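Local atomic coordinates of beta-hexosaminidase (PDB entry 6JTJ), a protein that probably takes part in peptidoglycan recycling by cleaving terminal beta-1,4-linked N-acetylglucosamine from peptide-linked cell-wall fragments. Residues Q197-G209 with R349-A361. Numbering follows the deposited sequence.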
ATOM      1  N   GLN C 197      21.001 -11.271  -3.248  1.00 23.37           N
ATOM      2  CA  GLN C 197      20.959 -11.998  -4.528  1.00 23.25           C
ATOM      3  C   GLN C 197      21.870 -13.241  -4.514  1.00 24.12           C
ATOM      4  O   GLN C 197      21.467 -14.316  -4.957  1.00 25.78           O
ATOM      5  CB  GLN C 197      21.329 -11.048  -5.678  1.00 23.86           C
ATOM      6  CG  GLN C 197      21.454 -11.716  -7.044  1.00 25.43           C
ATOM      7  CD  GLN C 197      21.538 -10.715  -8.172  1.00 25.00           C
ATOM      8  OE1 GLN C 197      20.548 -10.469  -8.870  1.00 26.74           O
ATOM      9  NE2 GLN C 197      22.700 -10.079  -8.327  1.00 24.92           N
ATOM     10  N   LYS C 198      23.068 -13.100  -3.960  1.00 25.47           N
ATOM     11  CA  LYS C 198      23.992 -14.248  -3.796  1.00 25.57           C
ATOM     12  C   LYS C 198      23.428 -15.311  -2.875  1.00 25.70           C
ATOM     13  O   LYS C 198      23.529 -16.507  -3.150  1.00 25.92           O
ATOM     14  CB  LYS C 198      25.334 -13.777  -3.241  1.00 27.42           C
ATOM     15  CG  LYS C 198      26.176 -13.039  -4.255  1.00 29.07           C
ATOM     16  CD  LYS C 198      27.563 -12.703  -3.719  1.00 32.57           C
ATOM     17  CE  LYS C 198      28.171 -11.586  -4.527  1.00 32.59           C
ATOM     18  NZ  LYS C 198      29.054 -10.739  -3.688  1.00 33.34           N
ATOM     19  N   GLY C 199      22.761 -14.878  -1.804  1.00 25.75           N
ATOM     20  CA  GLY C 199      22.049 -15.803  -0.930  1.00 23.94           C
ATOM     21  C   GLY C 199      20.954 -16.562  -1.645  1.00 25.55           C
ATOM     22  O   GLY C 199      20.811 -17.787  -1.482  1.00 25.13           O
ATOM     23  N   LEU C 200      20.142 -15.833  -2.420  1.00 25.00           N
ATOM     24  CA  LEU C 200      19.066 -16.456  -3.186  1.00 23.60           C
ATOM     25  C   LEU C 200      19.629 -17.542  -4.094  1.00 23.74           C
ATOM     26  O   LEU C 200      19.035 -18.609  -4.224  1.00 24.47           O
ATOM     27  CB  LEU C 200      18.315 -15.401  -4.036  1.00 25.18           C
ATOM     28  CG  LEU C 200      17.499 -14.318  -3.295  1.00 24.44           C
ATOM     29  CD1 LEU C 200      17.008 -13.274  -4.279  1.00 24.47           C
ATOM     30  CD2 LEU C 200      16.332 -14.931  -2.533  1.00 23.81           C
ATOM     31  N   ALA C 201      20.720 -17.228  -4.785  1.00 26.59           N
ATOM     32  CA  ALA C 201      21.323 -18.166  -5.750  1.00 28.48           C
ATOM     33  C   ALA C 201      21.806 -19.440  -5.051  1.00 31.11           C
ATOM     34  O   ALA C 201      21.675 -20.531  -5.584  1.00 29.01           O
ATOM     35  CB  ALA C 201      22.458 -17.489  -6.497  1.00 28.06           C
ATOM     36  N   LYS C 202      22.309 -19.312  -3.829  1.00 34.80           N
ATOM     37  CA  LYS C 202      22.621 -20.508  -3.032  1.00 35.89           C
ATOM     38  C   LYS C 202      21.401 -21.368  -2.817  1.00 38.08           C
ATOM     39  O   LYS C 202      21.502 -22.596  -2.809  1.00 40.37           O
ATOM     40  CB  LYS C 202      23.207 -20.128  -1.689  1.00 41.04           C
ATOM     41  CG  LYS C 202      24.704 -20.065  -1.731  1.00 44.64           C
ATOM     42  CD  LYS C 202      25.281 -19.563  -0.430  1.00 46.64           C
ATOM     43  CE  LYS C 202      26.707 -19.100  -0.603  1.00 47.18           C
ATOM     44  NZ  LYS C 202      27.502 -19.864  -1.600  1.00 48.91           N
ATOM     45  N   GLY C 203      20.248 -20.731  -2.657  1.00 32.50           N
ATOM     46  CA  GLY C 203      18.997 -21.448  -2.492  1.00 29.35           C
ATOM     47  C   GLY C 203      18.336 -21.867  -3.786  1.00 29.04           C
ATOM     48  O   GLY C 203      17.200 -22.339  -3.772  1.00 28.97           O
ATOM     49  N   GLY C 204      19.022 -21.683  -4.906  1.00 28.68           N
ATOM     50  CA  GLY C 204      18.544 -22.134  -6.203  1.00 27.78           C
ATOM     51  C   GLY C 204      17.869 -21.079  -7.071  1.00 29.07           C
ATOM     52  O   GLY C 204      17.410 -21.402  -8.168  1.00 28.43           O
ATOM     53  N   MET C 205      17.797 -19.832  -6.603  1.00 29.56           N
ATOM     54  CA  MET C 205      16.921 -18.834  -7.237  1.00 28.93           C
ATOM     55  C   MET C 205      17.653 -17.624  -7.797  1.00 26.65           C
ATOM     56  O   MET C 205      18.630 -17.164  -7.239  1.00 24.92           O
ATOM     57  CB  MET C 205      15.882 -18.340  -6.228  1.00 29.96           C
ATOM     58  CG  MET C 205      14.945 -19.421  -5.702  1.00 30.38           C
ATOM     59  SD  MET C 205      13.553 -18.732  -4.779  1.00 30.77           S
ATOM     60  CE  MET C 205      12.471 -20.177  -4.739  1.00 30.60           C
ATOM     61  N   LYS C 206      17.091 -17.077  -8.871  1.00 25.90           N
ATOM     62  CA  LYS C 206      17.447 -15.762  -9.375  1.00 25.01           C
ATOM     63  C   LYS C 206      16.675 -14.658  -8.636  1.00 24.50           C
ATOM     64  O   LYS C 206      15.884 -14.944  -7.743  1.00 24.96           O
ATOM     65  CB  LYS C 206      17.133 -15.686 -10.868  1.00 26.87           C
ATOM     66  CG  LYS C 206      17.831 -16.758 -11.703  1.00 27.13           C
ATOM     67  CD  LYS C 206      19.335 -16.689 -11.546  1.00 27.56           C
ATOM     68  CE  LYS C 206      20.023 -17.506 -12.620  1.00 30.10           C
ATOM     69  NZ  LYS C 206      19.516 -18.912 -12.641  1.00 28.96           N
ATOM     70  N   SER C 207      16.917 -13.399  -9.019  1.00 22.77           N
ATOM     71  CA  SER C 207      16.288 -12.244  -8.377  1.00 21.15           C
ATOM     72  C   SER C 207      15.385 -11.454  -9.335  1.00 20.76           C
ATOM     73  O   SER C 207      15.499 -11.551 -10.562  1.00 19.44           O
ATOM     74  CB  SER C 207      17.352 -11.309  -7.868  1.00 20.54           C
ATOM     75  OG  SER C 207      18.037 -10.727  -8.975  1.00 19.86           O
ATOM     76  N   CYS C 208      14.452 -10.699  -8.747  1.00 21.74           N
ATOM     77  CA  CYS C 208      13.553  -9.827  -9.491  1.00 20.30           C
ATOM     78  C   CYS C 208      13.483  -8.491  -8.783  1.00 20.36           C
ATOM     79  O   CYS C 208      12.908  -8.403  -7.688  1.00 20.42           O
ATOM     80  CB  CYS C 208      12.151 -10.442  -9.585  1.00 21.39           C
ATOM     81  SG  CYS C 208      10.956  -9.376 -10.405  1.00 21.92           S
ATOM     82  N   GLY C 209      14.083  -7.473  -9.395  1.00 18.52           N
ATOM     83  CA  GLY C 209      14.144  -6.157  -8.805  1.00 18.53           C
ATOM     84  C   GLY C 209      12.825  -5.421  -8.951  1.00 18.05           C
ATOM     85  O   GLY C 209      12.215  -5.488 -10.000  1.00 17.63           O
ATOM     86  N   ARG C 349      14.639 -16.196 -21.571  1.00 24.55           N
ATOM     87  CA  ARG C 349      14.299 -15.362 -20.419  1.00 24.08           C
ATOM     88  C   ARG C 349      13.519 -16.134 -19.346  1.00 23.86           C
ATOM     89  O   ARG C 349      13.796 -15.980 -18.166  1.00 23.31           O
ATOM     90  CB  ARG C 349      13.546 -14.105 -20.878  1.00 24.09           C
ATOM     91  CG  ARG C 349      14.478 -13.083 -21.496  1.00 24.50           C
ATOM     92  CD  ARG C 349      13.762 -11.921 -22.155  1.00 24.52           C
ATOM     93  NE  ARG C 349      14.736 -10.974 -22.699  1.00 24.67           N
ATOM     94  CZ  ARG C 349      14.455 -10.027 -23.578  1.00 25.25           C
ATOM     95  NH1 ARG C 349      13.216  -9.861 -24.022  1.00 26.20           N
ATOM     96  NH2 ARG C 349      15.413  -9.229 -24.013  1.00 25.84           N
ATOM     97  N   TRP C 350      12.532 -16.926 -19.746  1.00 24.32           N
ATOM     98  CA  TRP C 350      11.860 -17.821 -18.798  1.00 25.46           C
ATOM     99  C   TRP C 350      12.854 -18.831 -18.204  1.00 26.40           C
ATOM    100  O   TRP C 350      12.831 -19.115 -17.013  1.00 26.49           O
ATOM    101  CB  TRP C 350      10.754 -18.634 -19.481  1.00 25.38           C
ATOM    102  CG  TRP C 350       9.355 -18.040 -19.611  1.00 25.40           C
ATOM    103  CD1 TRP C 350       8.660 -17.862 -20.776  1.00 26.27           C
ATOM    104  CD2 TRP C 350       8.456 -17.661 -18.555  1.00 25.54           C
ATOM    105  NE1 TRP C 350       7.411 -17.376 -20.511  1.00 25.82           N
ATOM    106  CE2 TRP C 350       7.245 -17.266 -19.160  1.00 24.66           C
ATOM    107  CE3 TRP C 350       8.556 -17.628 -17.165  1.00 25.59           C
ATOM    108  CZ2 TRP C 350       6.151 -16.822 -18.427  1.00 24.80           C
ATOM    109  CZ3 TRP C 350       7.455 -17.198 -16.428  1.00 26.24           C
ATOM    110  CH2 TRP C 350       6.274 -16.800 -17.059  1.00 25.42           C
ATOM    111  N   GLN C 351      13.689 -19.418 -19.055  1.00 27.93           N
ATOM    112  CA  GLN C 351      14.538 -20.521 -18.632  1.00 29.76           C
ATOM    113  C   GLN C 351      15.593 -20.085 -17.630  1.00 28.94           C
ATOM    114  O   GLN C 351      15.907 -20.824 -16.709  1.00 28.52           O
ATOM    115  CB  GLN C 351      15.207 -21.228 -19.838  1.00 33.62           C
ATOM    116  CG  GLN C 351      15.957 -22.534 -19.459  1.00 34.92           C
ATOM    117  CD  GLN C 351      15.223 -23.501 -18.468  1.00 39.34           C
ATOM    118  OE1 GLN C 351      13.984 -23.600 -18.402  1.00 39.59           O
ATOM    119  NE2 GLN C 351      16.020 -24.213 -17.670  1.00 41.57           N
ATOM    120  N   TYR C 352      16.130 -18.889 -17.812  1.00 30.34           N
ATOM    121  CA  TYR C 352      17.056 -18.305 -16.850  1.00 30.01           C
ATOM    122  C   TYR C 352      16.468 -18.268 -15.420  1.00 31.94           C
ATOM    123  O   TYR C 352      17.208 -18.370 -14.451  1.00 31.43           O
ATOM    124  CB  TYR C 352      17.441 -16.902 -17.305  1.00 29.47           C
ATOM    125  CG  TYR C 352      18.559 -16.254 -16.510  1.00 30.72           C
ATOM    126  CD1 TYR C 352      19.873 -16.732 -16.580  1.00 32.27           C
ATOM    127  CD2 TYR C 352      18.307 -15.152 -15.708  1.00 29.91           C
ATOM    128  CE1 TYR C 352      20.899 -16.124 -15.864  1.00 32.01           C
ATOM    129  CE2 TYR C 352      19.314 -14.537 -14.996  1.00 31.30           C
ATOM    130  CZ  TYR C 352      20.603 -15.024 -15.063  1.00 32.61           C
ATOM    131  OH  TYR C 352      21.580 -14.392 -14.329  1.00 32.76           O
ATOM    132  N   MET C 353      15.143 -18.178 -15.297  1.00 31.59           N
ATOM    133  CA  MET C 353      14.485 -18.141 -13.980  1.00 31.05           C
ATOM    134  C   MET C 353      14.205 -19.509 -13.355  1.00 31.45           C
ATOM    135  O   MET C 353      13.760 -19.572 -12.213  1.00 29.23           O
ATOM    136  CB  MET C 353      13.174 -17.360 -14.079  1.00 29.50           C
ATOM    137  CG  MET C 353      13.365 -15.881 -14.418  1.00 31.10           C
ATOM    138  SD  MET C 353      11.813 -14.967 -14.359  1.00 30.44           S
ATOM    139  CE  MET C 353      10.721 -15.919 -15.416  1.00 33.07           C
ATOM    140  N   GLU C 354      14.427 -20.596 -14.094  1.00 32.99           N
ATOM    141  CA  GLU C 354      14.155 -21.930 -13.555  1.00 34.76           C
ATOM    142  C   GLU C 354      15.032 -22.165 -12.334  1.00 30.40           C
ATOM    143  O   GLU C 354      16.177 -21.729 -12.286  1.00 27.30           O
ATOM    144  CB  GLU C 354      14.379 -23.063 -14.569  1.00 37.74           C
ATOM    145  CG  GLU C 354      13.423 -24.232 -14.333  1.00 42.86           C
ATOM    146  CD  GLU C 354      13.443 -25.275 -15.444  1.00 49.63           C
ATOM    147  OE1 GLU C 354      12.467 -26.073 -15.571  1.00 45.13           O
ATOM    148  OE2 GLU C 354      14.446 -25.281 -16.205  1.00 54.54           O
ATOM    149  N   ASN C 355      14.461 -22.825 -11.333  1.00 32.03           N
ATOM    150  CA  ASN C 355      15.212 -23.152 -10.138  1.00 34.06           C
ATOM    151  C   ASN C 355      16.398 -24.042 -10.499  1.00 36.50           C
ATOM    152  O   ASN C 355      16.267 -24.953 -11.315  1.00 37.04           O
ATOM    153  CB  ASN C 355      14.352 -23.871  -9.112  1.00 32.79           C
ATOM    154  CG  ASN C 355      14.903 -23.713  -7.710  1.00 34.92           C
ATOM    155  OD1 ASN C 355      15.928 -24.290  -7.384  1.00 33.42           O
ATOM    156  ND2 ASN C 355      14.211 -22.952  -6.873  1.00 32.31           N
ATOM    157  N   SER C 356      17.546 -23.763  -9.908  1.00 37.93           N
ATOM    158  CA  SER C 356      18.757 -24.485 -10.241  1.00 43.41           C
ATOM    159  C   SER C 356      19.002 -25.710  -9.332  1.00 44.15           C
ATOM    160  O   SER C 356      19.900 -26.478  -9.601  1.00 45.65           O
ATOM    161  CB  SER C 356      19.959 -23.513 -10.248  1.00 44.34           C
ATOM    162  OG  SER C 356      20.219 -23.008  -8.955  1.00 45.94           O
ATOM    163  N   LEU C 357      18.231 -25.874  -8.253  1.00 42.28           N
ATOM    164  CA  LEU C 357      18.403 -27.005  -7.321  1.00 41.07           C
ATOM    165  C   LEU C 357      17.350 -28.071  -7.498  1.00 44.38           C
ATOM    166  O   LEU C 357      16.172 -27.750  -7.607  1.00 47.93           O
ATOM    167  CB  LEU C 357      18.309 -26.522  -5.880  1.00 42.61           C
ATOM    168  CG  LEU C 357      19.392 -25.605  -5.321  1.00 43.42           C
ATOM    169  CD1 LEU C 357      19.130 -25.401  -3.833  1.00 47.19           C
ATOM    170  CD2 LEU C 357      20.780 -26.174  -5.530  1.00 47.64           C
ATOM    171  N   GLY C 358      17.749 -29.343  -7.512  1.00 44.84           N
ATOM    172  CA  GLY C 358      16.773 -30.444  -7.560  1.00 43.03           C
ATOM    173  C   GLY C 358      16.095 -30.600  -6.210  1.00 43.16           C
ATOM    174  O   GLY C 358      16.675 -30.277  -5.185  1.00 39.04           O
ATOM    175  N   HIS C 359      14.888 -31.156  -6.222  1.00 45.30           N
ATOM    176  CA  HIS C 359      14.063 -31.303  -5.015  1.00 48.10           C
ATOM    177  C   HIS C 359      14.729 -32.138  -3.898  1.00 49.17           C
ATOM    178  O   HIS C 359      14.720 -31.763  -2.725  1.00 50.40           O
ATOM    179  CB  HIS C 359      12.702 -31.906  -5.382  1.00 46.86           C
ATOM    180  CG  HIS C 359      11.844 -32.174  -4.200  1.00 53.99           C
ATOM    181  ND1 HIS C 359      11.666 -33.434  -3.674  1.00 64.11           N
ATOM    182  CD2 HIS C 359      11.162 -31.329  -3.397  1.00 58.05           C
ATOM    183  CE1 HIS C 359      10.885 -33.357  -2.610  1.00 63.10           C
ATOM    184  NE2 HIS C 359      10.570 -32.088  -2.420  1.00 64.07           N
ATOM    185  N   GLU C 360      15.329 -33.258  -4.275  1.00 46.50           N
ATOM    186  CA  GLU C 360      16.027 -34.106  -3.306  1.00 45.04           C
ATOM    187  C   GLU C 360      17.244 -33.385  -2.721  1.00 40.19           C
ATOM    188  O   GLU C 360      17.487 -33.438  -1.516  1.00 39.69           O
ATOM    189  CB  GLU C 360      16.432 -35.425  -3.975  1.00 47.40           C
ATOM    190  CG  GLU C 360      15.239 -36.292  -4.323  1.00 48.86           C
ATOM    191  CD  GLU C 360      15.509 -37.284  -5.447  1.00 53.40           C
ATOM    192  OE1 GLU C 360      16.687 -37.672  -5.665  1.00 55.77           O
ATOM    193  OE2 GLU C 360      14.530 -37.682  -6.105  1.00 52.66           O
ATOM    194  N   ALA C 361      18.016 -32.714  -3.578  1.00 36.92           N
ATOM    195  CA  ALA C 361      19.155 -31.954  -3.119  1.00 36.55           C
ATOM    196  C   ALA C 361      18.727 -30.947  -2.047  1.00 40.80           C
ATOM    197  O   ALA C 361      19.435 -30.715  -1.072  1.00 39.76           O
ATOM    198  CB  ALA C 361      19.838 -31.254  -4.280  1.00 34.87           C
TER
HETATM  199  O   HOH W   1      14.903 -18.498  -9.922  1.00 25.50           O
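Lys206 lays its last methylene, CE, over one face of the Tyr352 ring, the two side chains crossing at about a right angle. Lys206 CE stands 3.7 Å from the Tyr352 ring centroid, a CH-pi contact displaced toward the rim. Lys206 NZ makes a cation-pi contact with the same face, 12° off the ring normal. The lysine chain bends at chi2 and again at chi4 (-54°), which folds NZ back to the Tyr352 backbone. There Lys206 NZ donates to Tyr352 O at 3.0 Å, nearly in line with the carbonyl. Outside the contact, Tyr352 OH is hydrogen-bonded to the carbonyl of Gly251, which tethers the hydroxyl end of the ring. A water ties the backbones together beside this pair, accepting from Lys206 N and donating to Met353 O.

Residues 203-207 connect helix 186-202 to strand 208-212 in the family 3 glycosidase domain; the linker they meet runs from helix 346-352 to helix 359-367. Gly204, with positive phi, is the C' residue of a Schellman motif that ends helix 186-202: Met205 N bonds to Leu200 O and Gly204 N to Ala201 O.

Gly204 O then receives Ser356 N in its carbonyl plane (2.9 Å, 167° at the hydrogen), with a weak second bond from Ser356 OG. Leu357 packs CG against Gly204 CA at 3.7 Å, its CD1 reaching Gly203 O. Asn355 forms an Asx turn, OD1 accepting from Leu357 N at 2.9 Å, while its ND2 bonds to Ser155 OG and Ile159 O and lies 3.8 Å from Met205 CG.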